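PDB 6PTM: uncharacterized protein from Bacteroides ovatus CL02T12C04, which probably hydrolyses carrageenan or its oligosaccharides from the chain end, as an exo-acting glycoside hydrolase of family GH42. Local coordinates for residues Lys458-Pro462 against Ile604-Asn608; Ile450-Asp455 against Leu495-Leu501; Ala697-Asp701 against Lys728-Thr732; Trp400-Arg405 against Tyr568-Ile574. All coordinates share one frame; numbering follows the deposited sequence.

Interaction 1 of 4, residues Lys458-Pro462 against Ile604-Asn608; sequences KSVSP and ILKNN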
loop_
_atom_site.group_PDB
_atom_site.type_symbol
_atom_site.label_atom_id
_atom_site.label_comp_id
_atom_site.label_asym_id
_atom_site.label_seq_id
_atom_site.Cartn_x
_atom_site.Cartn_y
_atom_site.Cartn_z
ATOM N N LYS A 458 -2.832 5.665 7.315
ATOM C CA LYS A 458 -3.186 7.099 7.290
ATOM C C LYS A 458 -3.806 7.521 8.636
ATOM O O LYS A 458 -3.665 8.709 8.992
ATOM C CB LYS A 458 -4.124 7.412 6.128
ATOM C CG LYS A 458 -3.499 7.258 4.745
ATOM C CD LYS A 458 -2.485 8.357 4.427
ATOM C CE LYS A 458 -3.205 9.588 3.939
ATOM N NZ LYS A 458 -2.267 10.682 3.666
ATOM N N SER A 459 -4.414 6.613 9.400
ATOM C CA SER A 459 -4.858 6.921 10.785
ATOM C C SER A 459 -3.628 7.234 11.642
ATOM O O SER A 459 -3.659 8.210 12.433
ATOM C CB SER A 459 -5.695 5.805 11.352
ATOM O OG SER A 459 -6.950 5.691 10.639
ATOM N N VAL A 460 -2.572 6.444 11.475
ATOM C CA VAL A 460 -1.311 6.596 12.244
ATOM C C VAL A 460 -0.610 7.900 11.847
ATOM O O VAL A 460 -0.271 8.698 12.773
ATOM C CB VAL A 460 -0.383 5.386 12.059
ATOM C CG1 VAL A 460 0.986 5.657 12.680
ATOM C CG2 VAL A 460 -0.995 4.142 12.665
ATOM N N SER A 461 -0.440 8.129 10.531
ATOM C CA SER A 461 0.311 9.278 9.956
ATOM C C SER A 461 -0.482 9.933 8.847
ATOM O O SER A 461 -0.332 9.561 7.686
ATOM C CB SER A 461 1.635 8.835 9.423
ATOM O OG SER A 461 2.454 8.366 10.474
ATOM N N PRO A 462 -1.384 10.896 9.140
ATOM C CA PRO A 462 -2.178 11.505 8.067
ATOM C C PRO A 462 -1.407 12.447 7.130
ATOM O O PRO A 462 -1.947 12.709 6.040
ATOM C CB PRO A 462 -3.298 12.262 8.814
ATOM C CG PRO A 462 -2.727 12.497 10.177
ATOM C CD PRO A 462 -1.788 11.343 10.477
ATOM N N ILE A 604 -2.154 6.626 18.522
ATOM C CA ILE A 604 -2.983 7.614 17.790
ATOM C C ILE A 604 -3.655 8.565 18.793
ATOM O O ILE A 604 -3.655 9.807 18.553
ATOM C CB ILE A 604 -3.969 6.868 16.863
ATOM C CG1 ILE A 604 -3.239 6.272 15.657
ATOM C CG2 ILE A 604 -5.114 7.750 16.417
ATOM C CD1 ILE A 604 -4.043 5.235 14.869
ATOM N N LEU A 605 -4.250 8.045 19.865
ATOM C CA LEU A 605 -4.958 8.929 20.831
ATOM C C LEU A 605 -3.917 9.857 21.454
ATOM O O LEU A 605 -4.228 11.040 21.684
ATOM C CB LEU A 605 -5.696 8.101 21.891
ATOM C CG LEU A 605 -7.170 7.818 21.595
ATOM C CD1 LEU A 605 -7.334 7.107 20.265
ATOM C CD2 LEU A 605 -7.752 6.939 22.665
ATOM N N LYS A 606 -2.712 9.372 21.726
ATOM C CA LYS A 606 -1.722 10.234 22.423
ATOM C C LYS A 606 -1.077 11.235 21.468
ATOM O O LYS A 606 -0.650 12.260 21.952
ATOM C CB LYS A 606 -0.656 9.404 23.123
ATOM C CG LYS A 606 -1.252 8.621 24.272
ATOM C CD LYS A 606 -0.245 7.914 25.125
ATOM C CE LYS A 606 -0.593 8.104 26.586
ATOM N NZ LYS A 606 -0.197 6.903 27.343
ATOM N N ASN A 607 -0.972 10.951 20.178
ATOM C CA ASN A 607 -0.104 11.773 19.292
ATOM C C ASN A 607 -0.890 12.548 18.243
ATOM O O ASN A 607 -0.257 13.373 17.621
ATOM C CB ASN A 607 0.934 10.890 18.608
ATOM C CG ASN A 607 1.923 10.385 19.633
ATOM O OD1 ASN A 607 2.788 11.149 20.061
ATOM N ND2 ASN A 607 1.766 9.141 20.068
ATOM N N ASN A 608 -2.158 12.218 17.981
ATOM C CA ASN A 608 -2.929 12.775 16.834
ATOM C C ASN A 608 -4.132 13.571 17.352
ATOM O O ASN A 608 -4.710 13.232 18.385
ATOM C CB ASN A 608 -3.398 11.680 15.873
ATOM C CG ASN A 608 -2.282 10.966 15.144
ATOM O OD1 ASN A 608 -1.107 11.249 15.372
ATOM N ND2 ASN A 608 -2.640 10.002 14.300
HETATM O O HOH W 1 0.366 8.480 15.408
#
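With CG beside its own backbone N and anti to the carbonyl carbon (chi1 -66°), Asn608 swings its amide off the end of helix 602-607 and onto the last turn of helix 448-460. There ND2 gives an almost straight hydrogen bond to Val460 O, 3.1 Å away. The acceptor lies in the plane of the Asn608 amide, but the nitrogen itself stands well above the plane of the Val460 carbonyl. A second carbonyl crowds the same nitrogen, Ser459 O being 2.8 Å from Asn608 ND2. One water donates both to Val460 O and to Asn608 OD1, at 3.1 Å from the latter. The apolar half belongs to Ile604: its chain is extended at chi2 (166°), and CD1 meets Ser459 CB and Val460 CG2, each at 3.9 Å. The Val460 and Ile604 side chains cross at about a right angle. The Ser459 hydroxyl is engaged with Asp455 O and Phe599 N. Val460 also packs on helix 411-417, while Ser459 and Ile604 both reach Arg565 of strand 564-567, where the parallel sheet that includes 597-600 meets helix 448-460.

Interaction 2 of 4, residues Ile450-Asp455 against Leu495-Leu501; sequences ICMAYD and LATIHGL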
loop_
_atom_site.group_PDB
_atom_site.type_symbol
_atom_site.label_atom_id
_atom_site.label_comp_id
_atom_site.label_asym_id
_atom_site.label_seq_id
_atom_site.Cartn_x
_atom_site.Cartn_y
_atom_site.Cartn_z
ATOM N N ILE A 450 -5.352 -2.184 0.141
ATOM C CA ILE A 450 -5.432 -0.778 -0.373
ATOM C C ILE A 450 -6.569 0.019 0.294
ATOM O O ILE A 450 -6.555 1.256 0.162
ATOM C CB ILE A 450 -5.537 -0.738 -1.901
ATOM C CG1 ILE A 450 -6.761 -1.471 -2.449
ATOM C CG2 ILE A 450 -4.244 -1.236 -2.542
ATOM C CD1 ILE A 450 -6.967 -1.219 -3.940
ATOM N N CYS A 451 -7.557 -0.628 0.920
ATOM C CA CYS A 451 -8.613 0.071 1.689
ATOM C C CYS A 451 -8.263 0.054 3.190
ATOM O O CYS A 451 -7.869 1.087 3.733
ATOM C CB CYS A 451 -9.989 -0.504 1.412
ATOM S SG CYS A 451 -10.548 -0.183 -0.286
ATOM N N MET A 452 -8.304 -1.101 3.831
ATOM C CA MET A 452 -8.214 -1.179 5.313
ATOM C C MET A 452 -6.785 -0.929 5.790
ATOM O O MET A 452 -6.655 -0.116 6.683
ATOM C CB MET A 452 -8.700 -2.511 5.869
ATOM C CG MET A 452 -8.914 -2.412 7.343
ATOM S SD MET A 452 -9.670 -3.909 8.019
ATOM C CE MET A 452 -8.279 -5.039 8.011
ATOM N N ALA A 453 -5.749 -1.537 5.213
ATOM C CA ALA A 453 -4.355 -1.289 5.680
ATOM C C ALA A 453 -3.936 0.178 5.405
ATOM O O ALA A 453 -3.308 0.796 6.281
ATOM C CB ALA A 453 -3.396 -2.270 5.064
ATOM N N TYR A 454 -4.245 0.725 4.221
ATOM C CA TYR A 454 -4.003 2.156 3.878
ATOM C C TYR A 454 -4.685 3.039 4.941
ATOM O O TYR A 454 -4.073 4.026 5.439
ATOM C CB TYR A 454 -4.411 2.391 2.413
ATOM C CG TYR A 454 -3.356 1.962 1.411
ATOM C CD1 TYR A 454 -2.298 1.123 1.769
ATOM C CD2 TYR A 454 -3.407 2.388 0.097
ATOM C CE1 TYR A 454 -1.334 0.746 0.852
ATOM C CE2 TYR A 454 -2.450 2.009 -0.833
ATOM C CZ TYR A 454 -1.398 1.211 -0.451
ATOM O OH TYR A 454 -0.443 0.887 -1.370
ATOM N N ASP A 455 -5.934 2.718 5.284
ATOM C CA ASP A 455 -6.715 3.508 6.272
ATOM C C ASP A 455 -6.037 3.437 7.650
ATOM O O ASP A 455 -6.048 4.459 8.380
ATOM C CB ASP A 455 -8.192 3.088 6.287
ATOM C CG ASP A 455 -8.957 3.562 5.054
ATOM O OD1 ASP A 455 -8.364 4.379 4.287
ATOM O OD2 ASP A 455 -10.118 3.086 4.845
ATOM N N LEU A 495 -8.808 3.809 -6.561
ATOM C CA LEU A 495 -9.247 3.492 -5.189
ATOM C C LEU A 495 -8.062 3.642 -4.218
ATOM O O LEU A 495 -8.201 4.326 -3.178
ATOM C CB LEU A 495 -9.858 2.085 -5.198
ATOM C CG LEU A 495 -10.330 1.548 -3.855
ATOM C CD1 LEU A 495 -11.490 2.359 -3.314
ATOM C CD2 LEU A 495 -10.660 0.062 -3.986
ATOM N N ALA A 496 -6.904 3.067 -4.552
ATOM C CA ALA A 496 -5.710 3.141 -3.696
ATOM C C ALA A 496 -5.354 4.620 -3.452
ATOM O O ALA A 496 -5.016 4.995 -2.287
ATOM C CB ALA A 496 -4.561 2.388 -4.309
ATOM N N THR A 497 -5.499 5.450 -4.482
ATOM C CA THR A 497 -5.168 6.887 -4.381
ATOM C C THR A 497 -6.179 7.590 -3.469
ATOM O O THR A 497 -5.750 8.402 -2.628
ATOM C CB THR A 497 -5.045 7.546 -5.759
ATOM O OG1 THR A 497 -4.070 6.800 -6.487
ATOM C CG2 THR A 497 -4.628 8.987 -5.571
ATOM N N ILE A 498 -7.461 7.256 -3.578
ATOM C CA ILE A 498 -8.482 7.801 -2.644
ATOM C C ILE A 498 -8.065 7.499 -1.186
ATOM O O ILE A 498 -8.283 8.366 -0.312
ATOM C CB ILE A 498 -9.883 7.288 -2.994
ATOM C CG1 ILE A 498 -10.370 7.887 -4.325
ATOM C CG2 ILE A 498 -10.849 7.526 -1.832
ATOM C CD1 ILE A 498 -10.607 9.373 -4.321
ATOM N N HIS A 499 -7.463 6.336 -0.925
ATOM C CA HIS A 499 -7.098 5.885 0.438
ATOM C C HIS A 499 -5.676 6.334 0.825
ATOM O O HIS A 499 -5.197 5.874 1.882
ATOM C CB HIS A 499 -7.336 4.390 0.528
ATOM C CG HIS A 499 -8.791 3.997 0.567
ATOM N ND1 HIS A 499 -9.415 3.622 1.751
ATOM C CD2 HIS A 499 -9.737 3.939 -0.404
ATOM C CE1 HIS A 499 -10.675 3.315 1.508
ATOM N NE2 HIS A 499 -10.905 3.500 0.163
ATOM N N GLY A 500 -4.990 7.130 0.001
ATOM C CA GLY A 500 -3.737 7.791 0.416
ATOM C C GLY A 500 -2.554 7.588 -0.517
ATOM O O GLY A 500 -1.563 8.282 -0.344
ATOM N N LEU A 501 -2.623 6.656 -1.452
ATOM C CA LEU A 501 -1.462 6.383 -2.329
ATOM C C LEU A 501 -1.062 7.636 -3.120
ATOM O O LEU A 501 -1.919 8.241 -3.814
ATOM C CB LEU A 501 -1.818 5.247 -3.274
ATOM C CG LEU A 501 -0.716 4.824 -4.240
ATOM C CD1 LEU A 501 0.528 4.362 -3.469
ATOM C CD2 LEU A 501 -1.269 3.714 -5.118
HETATM O O HOH W 2 -6.910 6.577 4.122
#
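Asp455 OD1 is gripped from two directions: His499 ND1 donates to it at 2.8 Å, and a water donates at 2.6 Å from OD1 while also donating to His499 O. The imidazole N-H comes to the syn side of OD1, tilted 30° out of the carboxylate plane, and the bond is moderately bent at 153°. The other carboxylate oxygen, OD2, is held by Tyr587. Cys451 covers one face of the His499 ring, its CA making a CH-pi contact and its SG a sulfur-aromatic one, each 4.0 Å from the centroid. SG also rests 3.7 Å from Leu495 CD2, and Ile450 CD1 comes up to that same methyl. On the other flank Ile450 CG2 and the Tyr454 ring both pack on Ala496 CB, with Ala496 O at the tyrosine's edge. Helix 486-498 ends here in a Schellman motif, Gly500 taking positive phi, and the turn lays Leu501 CB 4.1 Å from Tyr454 CE2. Ile450 O, 3.3 Å from His499 CB, is buried by the contact and has no polar partner in the model. The histidine's NE2 is hydrogen-bonded to Glu708 of strand 707-715. A buried imidazole lying between two carboxylates in this way is probably drawn toward its doubly protonated form, which would make the link partly ionic.

Interaction 3 of 4, residues Ala697-Asp701 against Lys728-Thr732; sequences AETND and KSDAT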
loop_
_atom_site.group_PDB
_atom_site.type_symbol
_atom_site.label_atom_id
_atom_site.label_comp_id
_atom_site.label_asym_id
_atom_site.label_seq_id
_atom_site.Cartn_x
_atom_site.Cartn_y
_atom_site.Cartn_z
ATOM N N ALA A 697 -27.973 4.860 -1.914
ATOM C CA ALA A 697 -28.407 3.465 -1.748
ATOM C C ALA A 697 -27.866 2.660 -2.931
ATOM O O ALA A 697 -27.901 3.131 -4.072
ATOM C CB ALA A 697 -29.922 3.397 -1.686
ATOM N N GLU A 698 -27.474 1.428 -2.669
ATOM C CA GLU A 698 -26.963 0.491 -3.687
ATOM C C GLU A 698 -27.854 -0.747 -3.725
ATOM O O GLU A 698 -28.060 -1.355 -2.642
ATOM C CB GLU A 698 -25.544 0.086 -3.310
ATOM C CG GLU A 698 -24.914 -0.901 -4.263
ATOM C CD GLU A 698 -23.544 -1.401 -3.819
ATOM O OE1 GLU A 698 -22.936 -0.758 -2.926
ATOM O OE2 GLU A 698 -23.120 -2.465 -4.338
ATOM N N THR A 699 -28.246 -1.183 -4.918
ATOM C CA THR A 699 -28.847 -2.530 -5.108
ATOM C C THR A 699 -27.949 -3.347 -6.043
ATOM O O THR A 699 -27.376 -2.793 -6.993
ATOM C CB THR A 699 -30.294 -2.420 -5.607
ATOM O OG1 THR A 699 -30.197 -1.788 -6.879
ATOM C CG2 THR A 699 -31.206 -1.633 -4.694
ATOM N N ASN A 700 -27.838 -4.646 -5.789
ATOM C CA ASN A 700 -27.082 -5.584 -6.646
ATOM C C ASN A 700 -27.706 -6.966 -6.412
ATOM O O ASN A 700 -28.549 -7.092 -5.492
ATOM C CB ASN A 700 -25.575 -5.432 -6.356
ATOM C CG ASN A 700 -25.254 -5.746 -4.912
ATOM O OD1 ASN A 700 -25.761 -6.742 -4.400
ATOM N ND2 ASN A 700 -24.505 -4.898 -4.209
ATOM N N ASP A 701 -27.272 -7.973 -7.156
ATOM C CA ASP A 701 -27.809 -9.358 -7.041
ATOM C C ASP A 701 -27.174 -10.092 -5.847
ATOM O O ASP A 701 -27.426 -11.273 -5.733
ATOM C CB ASP A 701 -27.628 -10.131 -8.354
ATOM C CG ASP A 701 -26.178 -10.324 -8.800
ATOM O OD1 ASP A 701 -25.262 -10.023 -7.993
ATOM O OD2 ASP A 701 -25.963 -10.785 -9.959
ATOM N N LYS A 728 -18.358 -7.672 -7.010
ATOM C CA LYS A 728 -18.033 -8.575 -8.131
ATOM C C LYS A 728 -19.155 -8.586 -9.166
ATOM O O LYS A 728 -19.034 -9.351 -10.126
ATOM C CB LYS A 728 -17.876 -10.001 -7.621
ATOM C CG LYS A 728 -19.179 -10.561 -7.089
ATOM C CD LYS A 728 -18.988 -11.771 -6.226
ATOM C CE LYS A 728 -18.940 -13.051 -7.014
ATOM N NZ LYS A 728 -19.625 -14.098 -6.223
ATOM N N SER A 729 -20.238 -7.843 -8.978
ATOM C CA SER A 729 -21.301 -7.778 -10.020
ATOM C C SER A 729 -21.796 -6.343 -10.124
ATOM O O SER A 729 -21.436 -5.551 -9.276
ATOM C CB SER A 729 -22.430 -8.790 -9.765
ATOM O OG SER A 729 -23.145 -8.467 -8.576
ATOM N N ASP A 730 -22.577 -6.045 -11.159
ATOM C CA ASP A 730 -23.184 -4.714 -11.399
ATOM C C ASP A 730 -23.956 -4.268 -10.148
ATOM O O ASP A 730 -24.700 -5.060 -9.512
ATOM C CB ASP A 730 -24.086 -4.722 -12.638
ATOM C CG ASP A 730 -23.355 -4.960 -13.944
ATOM O OD1 ASP A 730 -22.106 -5.083 -13.944
ATOM O OD2 ASP A 730 -24.025 -5.037 -14.939
ATOM N N ALA A 731 -23.800 -2.997 -9.830
ATOM C CA ALA A 731 -24.530 -2.325 -8.756
ATOM C C ALA A 731 -25.266 -1.142 -9.377
ATOM O O ALA A 731 -24.708 -0.491 -10.266
ATOM C CB ALA A 731 -23.539 -1.905 -7.685
ATOM N N THR A 732 -26.484 -0.894 -8.926
ATOM C CA THR A 732 -27.235 0.345 -9.216
ATOM C C THR A 732 -27.149 1.266 -8.003
ATOM O O THR A 732 -27.553 0.840 -6.911
ATOM C CB THR A 732 -28.698 0.040 -9.544
ATOM O OG1 THR A 732 -28.663 -0.695 -10.760
ATOM C CG2 THR A 732 -29.519 1.303 -9.655
HETATM O O HOH W 3 -25.757 -7.303 -9.411
#
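Thr699 and Thr732 form the close end of this contact, an antiparallel hydrogen-bonded pair. Thr699 N bonds to Thr732 O and Thr732 N to Thr699 O, both at 2.9 Å. Each oxygen also takes a CA-H...O contact, Thr732 O from Glu698 CA at 3.3 Å and Thr699 O from Ala731 CA. The two threonine side chains lie next to one another and point the same way, with Thr699 OG1 3.6 Å from Thr732 CB. On the other face Glu698 stretches out fully and brings OE2 to 3.4 Å from Ala731 CB. Asn700 ND2 donates to that same OE2, which it meets from above the carboxylate plane, and Gly706 N is a further partner, so the carboxylate is tied to the following loop as well. The pairing is the edge of a three-stranded antiparallel sheet, 694-700 next to 731-737 next to 757-760, in the all-beta C-terminal region. Strands 707-715 and 718-725 come between the two partners in sequence, so this is no hairpin. Past Asn700 the chains spread apart toward the exposed end. A water bridges them there, accepting from Asp701 N at 2.8 Å and donating to Asp730 O. Beyond it, Ser729 OG gives a hydrogen bond to Asp701 OD1, 2.7 Å long and out of the carboxylate plane; Ser729 OG is also bonded to Arg702.

Interaction 4 of 4, residues Trp400-Arg405 against Tyr568-Ile574; sequences WSDNKR and YTKASSI. With EDO (1,2-ethanediol), chain D; EDO (1,2-ethanediol), chain C.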
loop_
_atom_site.group_PDB
_atom_site.type_symbol
_atom_site.label_atom_id
_atom_site.label_comp_id
_atom_site.label_asym_id
_atom_site.label_seq_id
_atom_site.Cartn_x
_atom_site.Cartn_y
_atom_site.Cartn_z
ATOM N N TRP A 400 0.006 -6.845 8.739
ATOM C CA TRP A 400 -1.011 -6.251 9.642
ATOM C C TRP A 400 -2.437 -6.668 9.256
ATOM O O TRP A 400 -3.208 -6.947 10.188
ATOM C CB TRP A 400 -0.911 -4.733 9.656
ATOM C CG TRP A 400 -1.926 -4.098 10.537
ATOM C CD1 TRP A 400 -1.812 -3.817 11.865
ATOM C CD2 TRP A 400 -3.212 -3.602 10.133
ATOM N NE1 TRP A 400 -2.953 -3.206 12.321
ATOM C CE2 TRP A 400 -3.829 -3.067 11.277
ATOM C CE3 TRP A 400 -3.912 -3.587 8.927
ATOM C CZ2 TRP A 400 -5.116 -2.542 11.258
ATOM C CZ3 TRP A 400 -5.167 -3.019 8.888
ATOM C CH2 TRP A 400 -5.764 -2.525 10.047
ATOM N N SER A 401 -2.806 -6.670 7.964
ATOM C CA SER A 401 -4.231 -6.886 7.578
ATOM C C SER A 401 -4.613 -8.372 7.742
ATOM O O SER A 401 -5.804 -8.628 7.916
ATOM C CB SER A 401 -4.542 -6.355 6.185
ATOM O OG SER A 401 -3.692 -6.929 5.198
ATOM N N ASP A 402 -3.659 -9.308 7.684
ATOM C CA ASP A 402 -3.896 -10.744 7.997
ATOM C C ASP A 402 -3.575 -10.989 9.484
ATOM O O ASP A 402 -3.228 -10.028 10.201
ATOM C CB ASP A 402 -3.166 -11.685 7.039
ATOM C CG ASP A 402 -3.787 -11.780 5.638
ATOM O OD1 ASP A 402 -4.934 -11.340 5.455
ATOM O OD2 ASP A 402 -3.091 -12.255 4.734
ATOM N N ASN A 403 -3.748 -12.235 9.950
ATOM C CA ASN A 403 -3.841 -12.564 11.392
ATOM C C ASN A 403 -2.475 -12.720 12.069
ATOM O O ASN A 403 -2.447 -12.589 13.312
ATOM C CB ASN A 403 -4.693 -13.811 11.601
ATOM C CG ASN A 403 -6.144 -13.571 11.248
ATOM O OD1 ASN A 403 -6.732 -12.588 11.696
ATOM N ND2 ASN A 403 -6.714 -14.389 10.391
ATOM N N LYS A 404 -1.405 -12.987 11.325
ATOM C CA LYS A 404 -0.088 -13.360 11.888
ATOM C C LYS A 404 0.616 -12.125 12.474
ATOM O O LYS A 404 0.591 -11.040 11.826
ATOM C CB LYS A 404 0.735 -14.096 10.828
ATOM C CG LYS A 404 0.072 -15.385 10.302
ATOM C CD LYS A 404 0.922 -16.180 9.318
ATOM N N ARG A 405 1.256 -12.300 13.634
ATOM C CA ARG A 405 2.014 -11.226 14.335
ATOM C C ARG A 405 3.379 -11.740 14.797
ATOM O O ARG A 405 3.928 -11.121 15.706
ATOM C CB ARG A 405 1.153 -10.683 15.484
ATOM C CG ARG A 405 -0.001 -9.799 15.031
ATOM C CD ARG A 405 0.467 -8.577 14.234
ATOM N NE ARG A 405 -0.643 -7.681 13.947
ATOM C CZ ARG A 405 -1.553 -7.864 13.002
ATOM N NH1 ARG A 405 -1.481 -8.898 12.165
ATOM N NH2 ARG A 405 -2.541 -6.993 12.900
ATOM N N TYR A 568 -7.732 -0.608 17.743
ATOM C CA TYR A 568 -6.758 -1.678 17.416
ATOM C C TYR A 568 -5.739 -1.748 18.554
ATOM O O TYR A 568 -5.217 -0.713 19.024
ATOM C CB TYR A 568 -6.058 -1.465 16.063
ATOM C CG TYR A 568 -4.978 -2.483 15.808
ATOM C CD1 TYR A 568 -5.305 -3.741 15.347
ATOM C CD2 TYR A 568 -3.643 -2.242 16.103
ATOM C CE1 TYR A 568 -4.342 -4.725 15.196
ATOM C CE2 TYR A 568 -2.662 -3.213 15.916
ATOM C CZ TYR A 568 -3.016 -4.472 15.489
ATOM O OH TYR A 568 -2.092 -5.465 15.274
ATOM N N THR A 569 -5.437 -2.943 19.021
ATOM C CA THR A 569 -4.319 -3.148 19.985
ATOM C C THR A 569 -3.593 -4.456 19.684
ATOM O O THR A 569 -4.257 -5.476 19.468
ATOM C CB THR A 569 -4.772 -3.131 21.445
ATOM O OG1 THR A 569 -3.588 -3.356 22.230
ATOM C CG2 THR A 569 -5.884 -4.114 21.740
ATOM N N LYS A 570 -2.271 -4.394 19.718
ATOM C CA LYS A 570 -1.356 -5.553 19.614
ATOM C C LYS A 570 -1.640 -6.550 20.738
ATOM O O LYS A 570 -1.313 -7.709 20.536
ATOM C CB LYS A 570 0.095 -5.072 19.691
ATOM C CG LYS A 570 0.564 -4.307 18.450
ATOM C CD LYS A 570 1.978 -3.718 18.560
ATOM C CE LYS A 570 1.983 -2.481 19.427
ATOM N NZ LYS A 570 3.346 -1.942 19.671
ATOM N N ALA A 571 -2.155 -6.118 21.889
ATOM C CA ALA A 571 -2.581 -7.037 22.981
ATOM C C ALA A 571 -3.524 -8.127 22.440
ATOM O O ALA A 571 -3.349 -9.287 22.800
ATOM C CB ALA A 571 -3.243 -6.249 24.101
ATOM N N SER A 572 -4.511 -7.775 21.611
ATOM C CA SER A 572 -5.457 -8.755 21.010
ATOM C C SER A 572 -4.862 -9.421 19.771
ATOM O O SER A 572 -5.116 -10.616 19.632
ATOM C CB SER A 572 -6.810 -8.151 20.708
ATOM O OG SER A 572 -7.564 -7.934 21.891
ATOM N N SER A 573 -4.130 -8.719 18.883
ATOM C CA SER A 573 -3.652 -9.334 17.611
ATOM C C SER A 573 -2.601 -10.396 17.901
ATOM O O SER A 573 -2.570 -11.422 17.185
ATOM C CB SER A 573 -3.162 -8.306 16.610
ATOM O OG SER A 573 -2.156 -7.489 17.172
ATOM N N ILE A 574 -1.715 -10.168 18.882
ATOM C CA ILE A 574 -0.651 -11.154 19.206
ATOM C C ILE A 574 -1.280 -12.399 19.862
ATOM O O ILE A 574 -0.856 -13.494 19.511
ATOM C CB ILE A 574 0.465 -10.509 20.042
ATOM C CG1 ILE A 574 1.220 -9.434 19.235
ATOM C CG2 ILE A 574 1.400 -11.598 20.561
ATOM C CD1 ILE A 574 2.249 -8.632 20.066
HETATM C C1 EDO D . -8.850 -10.874 7.441
HETATM O O1 EDO D . -8.147 -9.796 6.837
HETATM C C2 EDO D . -7.961 -11.959 7.842
HETATM O O2 EDO D . -7.020 -12.272 6.835
HETATM C C1 EDO C . 5.070 -4.763 21.034
HETATM O O1 EDO C . 5.294 -3.383 21.017
HETATM C C2 EDO C . 3.782 -5.057 21.736
HETATM O O2 EDO C . 3.829 -4.873 23.135
HETATM O O HOH W 4 -1.241 -13.333 15.840
#
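The turn that leaves helix 398-401 meets the start of helix 570-575, with Arg405 and Trp400 on one side and Tyr568 and Ser573 on the other. Arg405 comes at the tyrosine side-on: NE at 3.0 Å and NH2 at 2.9 Å both donate to Tyr568 OH, which lies within 8° of the guanidinium plane. The bend at chi2 (-59°) curls the arginine back over its own turn, and the remaining N-H groups are spent there. NH2 bonds to Trp400 O at 2.8 Å, on a lone pair in the carbonyl plane, and NH1 bonds to Asp402 O at 2.9 Å and to Lys404 O at 3.0 Å. One buried guanidinium thus holds the loop's shape and its partner together. On the second side, strand 564-567 runs through Tyr568 into the helix, a beta-alpha step of the five-stranded parallel sheet, with Thr569 as N-cap accepting from Ala571 N. Ser573 lays CB over one face of the guanidinium, while Ile574 CG1 packs on Arg405 CB. The indole drives its edge at the Tyr568 face: Trp400 NE1 is 3.4 Å from Tyr568 CZ, and the five-membered ring is inclined 58° to the phenol. Phe456 of helix 448-460 stacks on Trp400 and meets Tyr568 edge-to-face. A water lies between Asn403 O and Ser573 O, 2.7 Å from Ser573 O. Two ethanediol molecules, probably from the crystallisation liquor, sit outside, one bonded to Ser401 O and Asp402 OD1, the other to Lys570 NZ.

From the N terminus, interaction 4 opens first at 400-405, followed by interaction 2 at 450-455 and interaction 1 at 458-462, both on helix 448-460. Interaction 2 closes at 495-501, after interaction 1 has opened, so those two cross; they touch through Lys458 against His499 and Gly500. Interaction 4 closes at 568-574, enclosing interaction 2, and the two meet where Trp400 lies against Met452 and Ala453. Interaction 1 closes last of these three, at 604-608, crossing interaction 4. These two long loops tie helices 398-401 and 448-460 to helices 570-575 and 602-607, beside the five-stranded parallel sheet. Interaction 3 follows in series, within the C-terminal beta strands, about 22 Å centre to centre from interaction 2.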